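Local coordinates for tRNA dimethylallyltransferase (Bacillus halodurans, PDB 3EXA), which probably transfers a dimethylallyl group from dimethylallyl diphosphate to adenosine 37 of tRNAs that read codons beginning with uridine, at residues K4-V9 and G92-L97; P189-M194 and G307-K312; K244-Y249 and E257-T262. All blocks are in the same frame, centred on the assembly; numbering follows the deposited sequence.

Contact 1. Residues K4-V9 and G92-L97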
ATOM      1  N   LYS A   4       4.986  32.231 -10.483  1.00 27.91           N
ATOM      2  CA  LYS A   4       4.098  32.477 -11.616  1.00 20.97           C
ATOM      3  C   LYS A   4       4.199  31.370 -12.657  1.00 21.83           C
ATOM      4  O   LYS A   4       5.292  30.899 -12.964  1.00 19.05           O
ATOM      5  CB  LYS A   4       4.447  33.807 -12.280  1.00 22.09           C
ATOM      6  CG  LYS A   4       4.241  35.024 -11.408  1.00 21.98           C
ATOM      7  CD  LYS A   4       4.662  36.281 -12.147  1.00 15.42           C
ATOM      8  CE  LYS A   4       4.553  37.501 -11.247  1.00 27.05           C
ATOM      9  NZ  LYS A   4       5.115  38.732 -11.882  1.00 23.77           N
ATOM     10  N   LEU A   5       3.056  30.969 -13.210  1.00 21.21           N
ATOM     11  CA  LEU A   5       3.026  29.916 -14.218  1.00 15.36           C
ATOM     12  C   LEU A   5       1.951  30.147 -15.269  1.00 22.31           C
ATOM     13  O   LEU A   5       0.767  30.260 -14.946  1.00 14.78           O
ATOM     14  CB  LEU A   5       2.786  28.569 -13.549  1.00 15.38           C
ATOM     15  CG  LEU A   5       2.516  27.378 -14.458  1.00 16.93           C
ATOM     16  CD1 LEU A   5       3.605  27.235 -15.511  1.00 12.04           C
ATOM     17  CD2 LEU A   5       2.434  26.139 -13.589  1.00 10.79           C
ATOM     18  N   VAL A   6       2.363  30.214 -16.532  1.00 18.93           N
ATOM     19  CA  VAL A   6       1.410  30.405 -17.620  1.00 21.16           C
ATOM     20  C   VAL A   6       1.145  29.057 -18.283  1.00 22.58           C
ATOM     21  O   VAL A   6       2.084  28.336 -18.608  1.00 22.31           O
ATOM     22  CB  VAL A   6       1.948  31.378 -18.704  1.00 26.48           C
ATOM     23  CG1 VAL A   6       0.929  31.491 -19.838  1.00 18.81           C
ATOM     24  CG2 VAL A   6       2.222  32.756 -18.102  1.00 15.98           C
ATOM     25  N   ALA A   7      -0.127  28.705 -18.466  1.00 15.84           N
ATOM     26  CA  ALA A   7      -0.459  27.444 -19.122  1.00 12.34           C
ATOM     27  C   ALA A   7      -1.240  27.712 -20.400  1.00 17.51           C
ATOM     28  O   ALA A   7      -2.167  28.521 -20.411  1.00 21.12           O
ATOM     29  CB  ALA A   7      -1.268  26.551 -18.194  1.00 13.22           C
ATOM     30  N   ILE A   8      -0.835  27.056 -21.483  1.00 17.73           N
ATOM     31  CA  ILE A   8      -1.501  27.191 -22.768  1.00 14.34           C
ATOM     32  C   ILE A   8      -1.987  25.797 -23.116  1.00 11.85           C
ATOM     33  O   ILE A   8      -1.198  24.900 -23.395  1.00 16.77           O
ATOM     34  CB  ILE A   8      -0.538  27.685 -23.864  1.00 18.66           C
ATOM     35  CG1 ILE A   8       0.080  29.015 -23.452  1.00 17.81           C
ATOM     36  CG2 ILE A   8      -1.284  27.837 -25.186  1.00 17.94           C
ATOM     37  CD1 ILE A   8       1.120  29.521 -24.415  1.00 22.30           C
ATOM     38  N   VAL A   9      -3.300  25.622 -23.080  1.00 19.20           N
ATOM     39  CA  VAL A   9      -3.917  24.336 -23.348  1.00 16.59           C
ATOM     40  C   VAL A   9      -4.841  24.443 -24.556  1.00 20.32           C
ATOM     41  O   VAL A   9      -5.185  25.543 -24.982  1.00 25.92           O
ATOM     42  CB  VAL A   9      -4.749  23.918 -22.159  1.00 13.70           C
ATOM     43  CG1 VAL A   9      -3.894  23.969 -20.892  1.00  5.92           C
ATOM     44  CG2 VAL A   9      -5.936  24.869 -22.031  1.00  9.40           C
ATOM     45  N   GLY A  92      15.089  34.025 -13.591  1.00 25.46           N
ATOM     46  CA  GLY A  92      14.362  35.265 -13.801  1.00 20.89           C
ATOM     47  C   GLY A  92      13.493  35.217 -15.046  1.00 29.58           C
ATOM     48  O   GLY A  92      13.185  36.249 -15.635  1.00 32.10           O
ATOM     49  N   ARG A  93      13.103  34.008 -15.436  1.00 29.69           N
ATOM     50  CA  ARG A  93      12.275  33.787 -16.611  1.00 25.96           C
ATOM     51  C   ARG A  93      10.892  33.328 -16.186  1.00 21.99           C
ATOM     52  O   ARG A  93      10.690  32.898 -15.047  1.00 15.70           O
ATOM     53  CB  ARG A  93      12.889  32.693 -17.479  1.00 33.44           C
ATOM     54  CG  ARG A  93      14.322  32.925 -17.859  1.00 29.24           C
ATOM     55  CD  ARG A  93      14.404  33.833 -19.046  1.00 39.17           C
ATOM     56  NE  ARG A  93      15.758  33.903 -19.573  1.00 45.40           N
ATOM     57  CZ  ARG A  93      16.394  32.886 -20.144  1.00 45.34           C
ATOM     58  NH1 ARG A  93      15.797  31.709 -20.259  1.00 49.73           N
ATOM     59  NH2 ARG A  93      17.625  33.047 -20.617  1.00 49.21           N
ATOM     60  N   LEU A  94       9.948  33.395 -17.119  1.00 14.89           N
ATOM     61  CA  LEU A  94       8.580  32.972 -16.855  1.00 13.91           C
ATOM     62  C   LEU A  94       8.313  31.588 -17.450  1.00 19.27           C
ATOM     63  O   LEU A  94       8.401  31.394 -18.666  1.00 21.47           O
ATOM     64  CB  LEU A  94       7.603  33.990 -17.443  1.00 15.76           C
ATOM     65  CG  LEU A  94       6.127  33.619 -17.368  1.00 10.25           C
ATOM     66  CD1 LEU A  94       5.709  33.442 -15.917  1.00  8.38           C
ATOM     67  CD2 LEU A  94       5.317  34.703 -18.032  1.00 13.21           C
ATOM     68  N   PRO A  95       7.981  30.605 -16.597  1.00 17.70           N
ATOM     69  CA  PRO A  95       7.704  29.242 -17.057  1.00 19.98           C
ATOM     70  C   PRO A  95       6.364  29.083 -17.769  1.00 18.27           C
ATOM     71  O   PRO A  95       5.325  29.540 -17.288  1.00 14.23           O
ATOM     72  CB  PRO A  95       7.772  28.430 -15.769  1.00 23.02           C
ATOM     73  CG  PRO A  95       7.197  29.375 -14.778  1.00 20.84           C
ATOM     74  CD  PRO A  95       7.899  30.678 -15.129  1.00 15.39           C
ATOM     75  N   PHE A  96       6.417  28.414 -18.916  1.00 17.51           N
ATOM     76  CA  PHE A  96       5.260  28.154 -19.768  1.00 15.38           C
ATOM     77  C   PHE A  96       4.973  26.644 -19.890  1.00 17.17           C
ATOM     78  O   PHE A  96       5.831  25.876 -20.331  1.00 13.17           O
ATOM     79  CB  PHE A  96       5.529  28.727 -21.173  1.00 23.10           C
ATOM     80  CG  PHE A  96       5.155  30.183 -21.342  1.00 21.11           C
ATOM     81  CD1 PHE A  96       3.920  30.537 -21.886  1.00 25.59           C
ATOM     82  CD2 PHE A  96       6.041  31.194 -20.983  1.00 18.77           C
ATOM     83  CE1 PHE A  96       3.564  31.881 -22.068  1.00 24.20           C
ATOM     84  CE2 PHE A  96       5.695  32.539 -21.161  1.00 25.43           C
ATOM     85  CZ  PHE A  96       4.451  32.882 -21.709  1.00 19.70           C
ATOM     86  N   LEU A  97       3.777  26.225 -19.486  1.00 14.11           N
ATOM     87  CA  LEU A  97       3.373  24.831 -19.598  1.00 14.07           C
ATOM     88  C   LEU A  97       2.471  24.797 -20.826  1.00 19.40           C
ATOM     89  O   LEU A  97       1.338  25.308 -20.797  1.00 13.12           O
ATOM     90  CB  LEU A  97       2.598  24.376 -18.355  1.00 17.55           C
ATOM     91  CG  LEU A  97       2.192  22.895 -18.267  1.00 11.86           C
ATOM     92  CD1 LEU A  97       3.414  22.008 -18.288  1.00  7.35           C
ATOM     93  CD2 LEU A  97       1.417  22.662 -16.995  1.00 22.65           C
TER

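Contact 2. Residues P189-M194 and G307-K312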
ATOM      1  N   PRO A 189      -1.044  26.320  -6.093  1.00 26.47           N
ATOM      2  CA  PRO A 189      -0.033  27.049  -5.333  1.00 26.91           C
ATOM      3  C   PRO A 189       0.661  28.109  -6.186  1.00 27.90           C
ATOM      4  O   PRO A 189       1.416  28.921  -5.663  1.00 36.13           O
ATOM      5  CB  PRO A 189       0.931  25.949  -4.915  1.00 26.96           C
ATOM      6  CG  PRO A 189       0.932  25.076  -6.129  1.00 25.98           C
ATOM      7  CD  PRO A 189      -0.565  24.962  -6.407  1.00 24.27           C
ATOM      8  N   TYR A 190       0.424  28.097  -7.496  1.00 25.65           N
ATOM      9  CA  TYR A 190       1.060  29.077  -8.385  1.00 26.26           C
ATOM     10  C   TYR A 190       0.177  30.294  -8.693  1.00 23.11           C
ATOM     11  O   TYR A 190      -1.035  30.289  -8.449  1.00 22.59           O
ATOM     12  CB  TYR A 190       1.445  28.437  -9.735  1.00 17.80           C
ATOM     13  CG  TYR A 190       2.408  27.274  -9.681  1.00 23.28           C
ATOM     14  CD1 TYR A 190       1.953  25.966  -9.754  1.00 20.39           C
ATOM     15  CD2 TYR A 190       3.781  27.488  -9.553  1.00 28.23           C
ATOM     16  CE1 TYR A 190       2.834  24.898  -9.700  1.00 29.32           C
ATOM     17  CE2 TYR A 190       4.677  26.426  -9.495  1.00 28.01           C
ATOM     18  CZ  TYR A 190       4.195  25.128  -9.570  1.00 32.20           C
ATOM     19  OH  TYR A 190       5.070  24.065  -9.506  1.00 28.54           O
ATOM     20  N   ASN A 191       0.815  31.339  -9.216  1.00 17.92           N
ATOM     21  CA  ASN A 191       0.113  32.543  -9.657  1.00 26.15           C
ATOM     22  C   ASN A 191      -0.106  32.099 -11.096  1.00 21.29           C
ATOM     23  O   ASN A 191       0.682  32.425 -11.988  1.00 23.06           O
ATOM     24  CB  ASN A 191       1.044  33.765  -9.620  1.00 27.14           C
ATOM     25  CG  ASN A 191       0.408  35.012 -10.220  1.00 25.49           C
ATOM     26  OD1 ASN A 191      -0.601  34.934 -10.929  1.00 22.32           O
ATOM     27  ND2 ASN A 191       1.011  36.166  -9.956  1.00 19.77           N
ATOM     28  N   LEU A 192      -1.153  31.310 -11.301  1.00 23.72           N
ATOM     29  CA  LEU A 192      -1.441  30.763 -12.609  1.00 16.53           C
ATOM     30  C   LEU A 192      -2.439  31.520 -13.471  1.00 21.69           C
ATOM     31  O   LEU A 192      -3.430  32.078 -12.989  1.00 20.09           O
ATOM     32  CB  LEU A 192      -1.892  29.303 -12.464  1.00 19.93           C
ATOM     33  CG  LEU A 192      -2.186  28.478 -13.733  1.00 25.54           C
ATOM     34  CD1 LEU A 192      -1.999  27.017 -13.429  1.00 20.26           C
ATOM     35  CD2 LEU A 192      -3.608  28.734 -14.221  1.00 31.03           C
ATOM     36  N   VAL A 193      -2.122  31.535 -14.763  1.00 21.52           N
ATOM     37  CA  VAL A 193      -2.934  32.131 -15.806  1.00 18.37           C
ATOM     38  C   VAL A 193      -3.012  31.020 -16.857  1.00 20.97           C
ATOM     39  O   VAL A 193      -2.000  30.593 -17.428  1.00 25.36           O
ATOM     40  CB  VAL A 193      -2.276  33.392 -16.412  1.00 21.31           C
ATOM     41  CG1 VAL A 193      -3.106  33.901 -17.583  1.00 20.35           C
ATOM     42  CG2 VAL A 193      -2.170  34.482 -15.352  1.00 19.46           C
HETATM   43  N   MSE A 194      -4.223  30.528 -17.075  1.00 20.08           N
HETATM   44  CA  MSE A 194      -4.456  29.456 -18.017  1.00 18.81           C
HETATM   45  C   MSE A 194      -5.297  29.958 -19.184  1.00 16.61           C
HETATM   46  O   MSE A 194      -6.390  30.481 -18.983  1.00 20.57           O
HETATM   47  CB  MSE A 194      -5.182  28.322 -17.303  1.00 11.96           C
HETATM   48  CG  MSE A 194      -4.900  26.954 -17.868  1.00 36.83           C
HETATM   49 SE   MSE A 194      -5.531  25.539 -16.704  1.00 54.64          SE
HETATM   50  CE  MSE A 194      -6.238  24.363 -18.062  1.00 55.76           C
ATOM     51  N   GLY A 307      -1.317  41.248 -18.135  1.00 28.40           N
ATOM     52  CA  GLY A 307      -2.129  41.960 -17.163  1.00 15.22           C
ATOM     53  C   GLY A 307      -2.533  41.111 -15.969  1.00 19.91           C
ATOM     54  O   GLY A 307      -2.271  41.489 -14.827  1.00 21.12           O
ATOM     55  N   LYS A 308      -3.153  39.960 -16.216  1.00 22.60           N
ATOM     56  CA  LYS A 308      -3.596  39.096 -15.119  1.00 26.26           C
ATOM     57  C   LYS A 308      -2.447  38.708 -14.195  1.00 25.51           C
ATOM     58  O   LYS A 308      -2.623  38.666 -12.980  1.00 31.27           O
ATOM     59  CB  LYS A 308      -4.281  37.833 -15.653  1.00 20.75           C
ATOM     60  CG  LYS A 308      -5.026  37.021 -14.593  1.00 15.94           C
ATOM     61  CD  LYS A 308      -5.631  35.758 -15.207  1.00 43.31           C
ATOM     62  CE  LYS A 308      -6.389  34.891 -14.188  1.00 42.89           C
ATOM     63  NZ  LYS A 308      -6.966  33.660 -14.814  1.00 32.72           N
ATOM     64  N   LEU A 309      -1.273  38.426 -14.755  1.00 30.64           N
ATOM     65  CA  LEU A 309      -0.129  38.069 -13.918  1.00 25.23           C
ATOM     66  C   LEU A 309       0.216  39.207 -12.963  1.00 24.66           C
ATOM     67  O   LEU A 309       0.502  38.974 -11.789  1.00 26.67           O
ATOM     68  CB  LEU A 309       1.092  37.735 -14.776  1.00 25.25           C
ATOM     69  CG  LEU A 309       1.098  36.351 -15.424  1.00 23.59           C
ATOM     70  CD1 LEU A 309       2.303  36.226 -16.342  1.00 20.41           C
ATOM     71  CD2 LEU A 309       1.123  35.288 -14.336  1.00 19.61           C
ATOM     72  N   GLU A 310       0.177  40.435 -13.471  1.00 25.05           N
ATOM     73  CA  GLU A 310       0.487  41.616 -12.671  1.00 23.60           C
ATOM     74  C   GLU A 310      -0.565  41.951 -11.626  1.00 21.99           C
ATOM     75  O   GLU A 310      -0.221  42.345 -10.517  1.00 20.59           O
ATOM     76  CB  GLU A 310       0.673  42.845 -13.554  1.00 25.21           C
ATOM     77  CG  GLU A 310       1.079  44.081 -12.770  1.00 24.83           C
ATOM     78  CD  GLU A 310       2.426  43.907 -12.097  1.00 36.86           C
ATOM     79  OE1 GLU A 310       2.884  44.843 -11.401  1.00 38.51           O
ATOM     80  OE2 GLU A 310       3.030  42.826 -12.269  1.00 37.06           O
ATOM     81  N   GLU A 311      -1.841  41.830 -11.971  1.00 20.35           N
ATOM     82  CA  GLU A 311      -2.862  42.147 -10.987  1.00 25.74           C
ATOM     83  C   GLU A 311      -2.920  41.077  -9.897  1.00 24.17           C
ATOM     84  O   GLU A 311      -3.294  41.372  -8.760  1.00 26.49           O
ATOM     85  CB  GLU A 311      -4.235  42.308 -11.639  1.00 30.53           C
ATOM     86  CG  GLU A 311      -4.886  41.009 -12.007  1.00 34.13           C
ATOM     87  CD  GLU A 311      -6.318  41.195 -12.454  1.00 29.55           C
ATOM     88  OE1 GLU A 311      -7.082  41.866 -11.731  1.00 26.61           O
ATOM     89  OE2 GLU A 311      -6.680  40.665 -13.523  1.00 36.73           O
ATOM     90  N   LYS A 312      -2.550  39.841 -10.230  1.00 21.13           N
ATOM     91  CA  LYS A 312      -2.554  38.774  -9.229  1.00 24.10           C
ATOM     92  C   LYS A 312      -1.358  39.007  -8.322  1.00 22.27           C
ATOM     93  O   LYS A 312      -1.441  38.825  -7.110  1.00 28.92           O
ATOM     94  CB  LYS A 312      -2.462  37.389  -9.889  1.00 24.83           C
ATOM     95  CG  LYS A 312      -3.740  36.959 -10.601  1.00 27.82           C
ATOM     96  CD  LYS A 312      -3.539  35.688 -11.414  1.00 36.38           C
ATOM     97  CE  LYS A 312      -3.388  34.452 -10.543  1.00 39.44           C
ATOM     98  NZ  LYS A 312      -4.691  33.993  -9.990  1.00 37.85           N
TER
HETATM   99  O   HOH W   1      -3.633  31.143  -9.377  1.00 21.02           O
HETATM  100  O   HOH W   2      -7.159  32.624 -17.531  1.00 11.29           O

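Contact 3. Residues K244-Y249 and E257-T262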
ATOM      1  N   LYS A 244      -0.357   3.203 -32.907  1.00 21.59           N
ATOM      2  CA  LYS A 244      -1.113   1.964 -32.804  1.00 22.82           C
ATOM      3  C   LYS A 244      -1.812   1.628 -34.124  1.00 20.27           C
ATOM      4  O   LYS A 244      -1.859   0.472 -34.515  1.00 22.07           O
ATOM      5  CB  LYS A 244      -2.127   2.031 -31.647  1.00 17.38           C
ATOM      6  CG  LYS A 244      -3.335   2.903 -31.882  1.00 24.81           C
ATOM      7  CD  LYS A 244      -4.310   2.875 -30.698  1.00 21.91           C
ATOM      8  CE  LYS A 244      -5.368   3.973 -30.897  1.00 31.36           C
ATOM      9  NZ  LYS A 244      -6.412   4.046 -29.833  1.00 32.70           N
ATOM     10  N   GLU A 245      -2.321   2.628 -34.831  1.00 20.04           N
ATOM     11  CA  GLU A 245      -2.987   2.356 -36.094  1.00 18.84           C
ATOM     12  C   GLU A 245      -2.021   1.714 -37.081  1.00 22.45           C
ATOM     13  O   GLU A 245      -2.368   0.756 -37.780  1.00 27.23           O
ATOM     14  CB  GLU A 245      -3.551   3.632 -36.693  1.00 17.40           C
ATOM     15  CG  GLU A 245      -4.617   4.295 -35.838  1.00 21.70           C
ATOM     16  CD  GLU A 245      -4.059   5.161 -34.727  1.00 26.42           C
ATOM     17  OE1 GLU A 245      -2.856   5.524 -34.772  1.00 30.13           O
ATOM     18  OE2 GLU A 245      -4.841   5.504 -33.811  1.00 30.04           O
HETATM   19  N   MSE A 246      -0.803   2.232 -37.143  1.00 22.51           N
HETATM   20  CA  MSE A 246       0.183   1.661 -38.043  1.00 16.70           C
HETATM   21  C   MSE A 246       0.520   0.231 -37.601  1.00 14.13           C
HETATM   22  O   MSE A 246       0.716  -0.654 -38.434  1.00 13.24           O
HETATM   23  CB  MSE A 246       1.443   2.531 -38.080  1.00 19.46           C
HETATM   24  CG  MSE A 246       1.220   3.900 -38.709  1.00 18.46           C
HETATM   25 SE   MSE A 246       0.463   3.822 -40.522  1.00 36.78          SE
HETATM   26  CE  MSE A 246      -1.324   4.498 -40.124  1.00 29.52           C
ATOM     27  N   TYR A 247       0.568  -0.012 -36.296  1.00 14.22           N
ATOM     28  CA  TYR A 247       0.870  -1.354 -35.825  1.00  9.30           C
ATOM     29  C   TYR A 247      -0.176  -2.378 -36.288  1.00 14.01           C
ATOM     30  O   TYR A 247       0.168  -3.511 -36.634  1.00 10.84           O
ATOM     31  CB  TYR A 247       1.016  -1.376 -34.304  1.00 11.83           C
ATOM     32  CG  TYR A 247       2.436  -1.159 -33.822  1.00 15.08           C
ATOM     33  CD1 TYR A 247       2.974  -1.974 -32.830  1.00 24.23           C
ATOM     34  CD2 TYR A 247       3.243  -0.146 -34.348  1.00 12.26           C
ATOM     35  CE1 TYR A 247       4.274  -1.799 -32.365  1.00 16.65           C
ATOM     36  CE2 TYR A 247       4.555   0.041 -33.881  1.00 17.59           C
ATOM     37  CZ  TYR A 247       5.057  -0.800 -32.885  1.00 14.75           C
ATOM     38  OH  TYR A 247       6.341  -0.663 -32.402  1.00 18.80           O
ATOM     39  N   ASP A 248      -1.452  -2.005 -36.299  1.00 13.51           N
ATOM     40  CA  ASP A 248      -2.461  -2.943 -36.792  1.00 12.69           C
ATOM     41  C   ASP A 248      -2.165  -3.236 -38.260  1.00 13.80           C
ATOM     42  O   ASP A 248      -2.289  -4.373 -38.711  1.00 16.47           O
ATOM     43  CB  ASP A 248      -3.872  -2.363 -36.665  1.00 14.55           C
ATOM     44  CG  ASP A 248      -4.394  -2.425 -35.250  1.00 26.62           C
ATOM     45  OD1 ASP A 248      -4.487  -3.537 -34.683  1.00 31.58           O
ATOM     46  OD2 ASP A 248      -4.715  -1.359 -34.696  1.00 37.11           O
ATOM     47  N   TYR A 249      -1.786  -2.203 -39.009  1.00 11.67           N
ATOM     48  CA  TYR A 249      -1.452  -2.381 -40.421  1.00 15.69           C
ATOM     49  C   TYR A 249      -0.260  -3.331 -40.559  1.00 13.95           C
ATOM     50  O   TYR A 249      -0.303  -4.292 -41.328  1.00 13.70           O
ATOM     51  CB  TYR A 249      -1.101  -1.036 -41.079  1.00  6.44           C
ATOM     52  CG  TYR A 249      -0.318  -1.195 -42.369  1.00 20.20           C
ATOM     53  CD1 TYR A 249      -0.906  -1.771 -43.498  1.00 14.10           C
ATOM     54  CD2 TYR A 249       1.029  -0.815 -42.448  1.00 10.63           C
ATOM     55  CE1 TYR A 249      -0.181  -1.968 -44.671  1.00 15.76           C
ATOM     56  CE2 TYR A 249       1.766  -1.009 -43.620  1.00  8.62           C
ATOM     57  CZ  TYR A 249       1.150  -1.588 -44.726  1.00 19.97           C
ATOM     58  OH  TYR A 249       1.848  -1.803 -45.888  1.00 22.09           O
ATOM     59  N   GLU A 257      -4.952   1.934 -46.188  1.00 22.58           N
ATOM     60  CA  GLU A 257      -5.953   2.992 -46.268  1.00 25.41           C
ATOM     61  C   GLU A 257      -6.864   2.966 -45.040  1.00 30.16           C
ATOM     62  O   GLU A 257      -7.336   4.013 -44.582  1.00 30.73           O
ATOM     63  CB  GLU A 257      -6.784   2.866 -47.549  1.00 18.67           C
ATOM     64  CG  GLU A 257      -7.158   1.449 -47.892  1.00 29.94           C
ATOM     65  CD  GLU A 257      -6.134   0.773 -48.786  1.00 30.97           C
ATOM     66  OE1 GLU A 257      -6.351   0.751 -50.013  1.00 35.58           O
ATOM     67  OE2 GLU A 257      -5.109   0.283 -48.269  1.00 29.61           O
ATOM     68  N   GLU A 258      -7.109   1.774 -44.502  1.00 28.20           N
ATOM     69  CA  GLU A 258      -7.941   1.636 -43.309  1.00 21.89           C
ATOM     70  C   GLU A 258      -7.227   2.249 -42.111  1.00 22.00           C
ATOM     71  O   GLU A 258      -7.854   2.920 -41.295  1.00 22.76           O
ATOM     72  CB  GLU A 258      -8.239   0.162 -43.025  1.00 31.12           C
ATOM     73  CG  GLU A 258      -9.663  -0.264 -43.352  1.00 38.35           C
ATOM     74  CD  GLU A 258      -9.845  -1.780 -43.327  1.00 39.49           C
ATOM     75  OE1 GLU A 258     -10.983  -2.245 -43.549  1.00 40.16           O
ATOM     76  OE2 GLU A 258      -8.853  -2.503 -43.093  1.00 37.68           O
ATOM     77  N   ALA A 259      -5.920   2.028 -42.003  1.00 15.02           N
ATOM     78  CA  ALA A 259      -5.156   2.583 -40.890  1.00 20.44           C
ATOM     79  C   ALA A 259      -5.194   4.112 -40.926  1.00 16.81           C
ATOM     80  O   ALA A 259      -5.541   4.753 -39.931  1.00 15.22           O
ATOM     81  CB  ALA A 259      -3.706   2.076 -40.928  1.00 16.48           C
ATOM     82  N   ILE A 260      -4.843   4.686 -42.077  1.00 19.35           N
ATOM     83  CA  ILE A 260      -4.847   6.142 -42.272  1.00 14.62           C
ATOM     84  C   ILE A 260      -6.210   6.734 -41.928  1.00 11.51           C
ATOM     85  O   ILE A 260      -6.301   7.753 -41.247  1.00 20.81           O
ATOM     86  CB  ILE A 260      -4.519   6.517 -43.747  1.00 20.74           C
ATOM     87  CG1 ILE A 260      -3.087   6.113 -44.091  1.00 23.89           C
ATOM     88  CG2 ILE A 260      -4.685   8.014 -43.966  1.00 15.01           C
ATOM     89  CD1 ILE A 260      -2.789   6.172 -45.571  1.00 19.24           C
ATOM     90  N   ASP A 261      -7.270   6.101 -42.409  1.00 14.15           N
ATOM     91  CA  ASP A 261      -8.611   6.593 -42.130  1.00 19.06           C
ATOM     92  C   ASP A 261      -8.921   6.518 -40.634  1.00 20.46           C
ATOM     93  O   ASP A 261      -9.524   7.432 -40.072  1.00 19.04           O
ATOM     94  CB  ASP A 261      -9.638   5.784 -42.920  1.00 22.85           C
ATOM     95  CG  ASP A 261     -11.066   6.129 -42.543  1.00 35.57           C
ATOM     96  OD1 ASP A 261     -11.574   5.576 -41.549  1.00 34.01           O
ATOM     97  OD2 ASP A 261     -11.680   6.960 -43.239  1.00 44.56           O
ATOM     98  N   THR A 262      -8.489   5.434 -39.994  1.00 21.43           N
ATOM     99  CA  THR A 262      -8.721   5.227 -38.565  1.00 18.49           C
ATOM    100  C   THR A 262      -7.886   6.179 -37.712  1.00 19.12           C
ATOM    101  O   THR A 262      -8.335   6.646 -36.659  1.00 19.46           O
ATOM    102  CB  THR A 262      -8.427   3.765 -38.174  1.00 19.03           C
ATOM    103  OG1 THR A 262      -9.429   2.911 -38.750  1.00 22.05           O
ATOM    104  CG2 THR A 262      -8.429   3.597 -36.651  1.00 17.58           C
TER

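Contact 1. Residues K4-V9 and G92-L97
Val6 O takes the shortest polar bond between these strands: Leu97 N donates to it at 2.8 Å, with an N-H...O angle of 169°. The same oxygen also meets Phe96 CA, 3.4 Å away, in a CA-H...O contact. Two further backbone bonds continue the pairing, Val6 N to Pro95 O at 3.1 Å and Ile8 N to Leu97 O at 2.9 Å. This is parallel pairing within the central sheet of a P-loop NTPase fold; strand 4-9 leads directly into the predicted ATP-binding loop, and Ile8 packs against Lys16 there. On one face of the sheet Val6 and Phe96 project together. Val6 CB rests over the ring face in a CH-pi contact, 4.0 Å from the centroid and offset toward the rim, while Val6 CG1 approaches Phe96 CE1. Val6 CG2, beside its own backbone N, instead turns to Leu94 CD2 at 3.7 Å, the two side chains crossing at about a right angle. Ile8 CD1 reaches the ring edge, 3.9 Å from Phe96 CD1. On the other face Leu5 CD1 comes closest to Pro95 O, at 3.4 Å, with Pro95 CG and Leu97 CB farther off, and Leu97 packs onward against Phe77 of helix 74-90.

Contact 2. Residues P189-M194 and G307-K312
Asn191 holds CG anti to its backbone N (chi1 173°), which puts CG beside segment 307-312 of the C-terminal helix, and Lys312 sets its own CG anti to the carbonyl carbon (chi1 -72°) before its chain bends at chi3 and chi4. Asn191 ND2 gives a weak hydrogen bond to Leu309 O at 3.4 Å. OD1 is buried without a partner in the model and lies too near Lys312 CE, which leaves the exact placement of this pair doubtful. Asn191 is also the centre of an inverse gamma turn, closed by a weak bond from Leu192 N to Tyr190 O.

Water enters at the same point, accepting from Leu192 N at 3.1 Å and from Lys312 NZ at 3.1 Å, so that the lysine is tied to the strand backbone indirectly. In the fold, strand 191-198 lies between strands 4-9 and 284-288 of the parallel sheet, and segment 307-312 of the C-terminal helix 294-317 runs nearly antiparallel to strand segment 191-194, their axes 8.5 Å apart at closest approach and at 156°.

The apolar part centres on Val193 CG2, Leu309 and the Lys308 methylenes. Val193 CG2 meets Leu309 CD2 at 3.5 Å and Lys308 CD at 3.7 Å; Val193 CG1 touches the same lysine carbon. Fully extended, Lys308 overlaps Val193 with the two side chains running opposite ways, offering its methylenes to the methyl groups, and its NZ donates to a second water at 2.9 Å. That water in turn donates to Met194 O at 2.7 Å.

Contact 3. Residues K244-Y249 and E257-T262
Glu245 meets the second helix with its aliphatic part: CG lies 4.0 Å from the Thr262 methyl, CG2, and CB approaches Ala259 O. Its carboxylate is engaged elsewhere, with OE2 hydrogen-bonded to Asn266 ND2 farther along helix 256-279. The backbone of Glu245 takes part as well, its O lying 3.7 Å from Ala259 CB. Next comes Met246, a selenomethionine whose CA-CB bond points away from the partner helix. Its chain bends at chi2 (-55°) and again at chi3, and the terminal methyl returns, placing CE 3.5 Å from Ala259 CB, a tight approach for two carbons. Its side chain also packs against Ile221 and Ala224 of helix 220-229. One turn beyond Glu245, Tyr249 adds CB, 4.1 Å from Ala259 CB. Ala259 CB is thus met by Glu245 O, Met246 CE and Tyr249 CB. Helices 244-251 and 256-279, joined by a short connection, form an antiparallel helical hairpin with the segment axes at 165°. Thr262 turns its polar side back on its own helix: OG1 donates to Glu258 O at 3.0 Å, while Thr262 N reaches that oxygen from the opposite face of the carbonyl plane. With no hydrogen bond crossing between the segments, the fit here rests on shape: a single methyl is the whole side chain of Ala259, whose CA lies 5.3 Å from Glu245 CA, while the Glu245 carboxylate bonds to Asn266 and the Thr262 hydroxyl to its own helix.

How the contacts relate
The three contacts illustrate how chemistry follows position in a fold. Contacts 1 and 2 belong to one sheet, strands 4-9 and 191-198 being neighbours in it; Leu5 N to Asn191 O and Ala7 N to Val193 O are probable hydrogen bonds between them. Contact 1 is the buried interior case, held by direct backbone bonds and apolar faces. Contact 2, at a partly buried flank, joins the sheet to the C-terminal helix through Val193-Leu309 packing, lysine methylenes, one weak bond and bridging waters. Contact 3, also partly buried, lies on the opposite side of the chain's centre, about 36 Å from contact 1 and 43 Å from contact 2 between centres, and relies on van der Waals fit between helices.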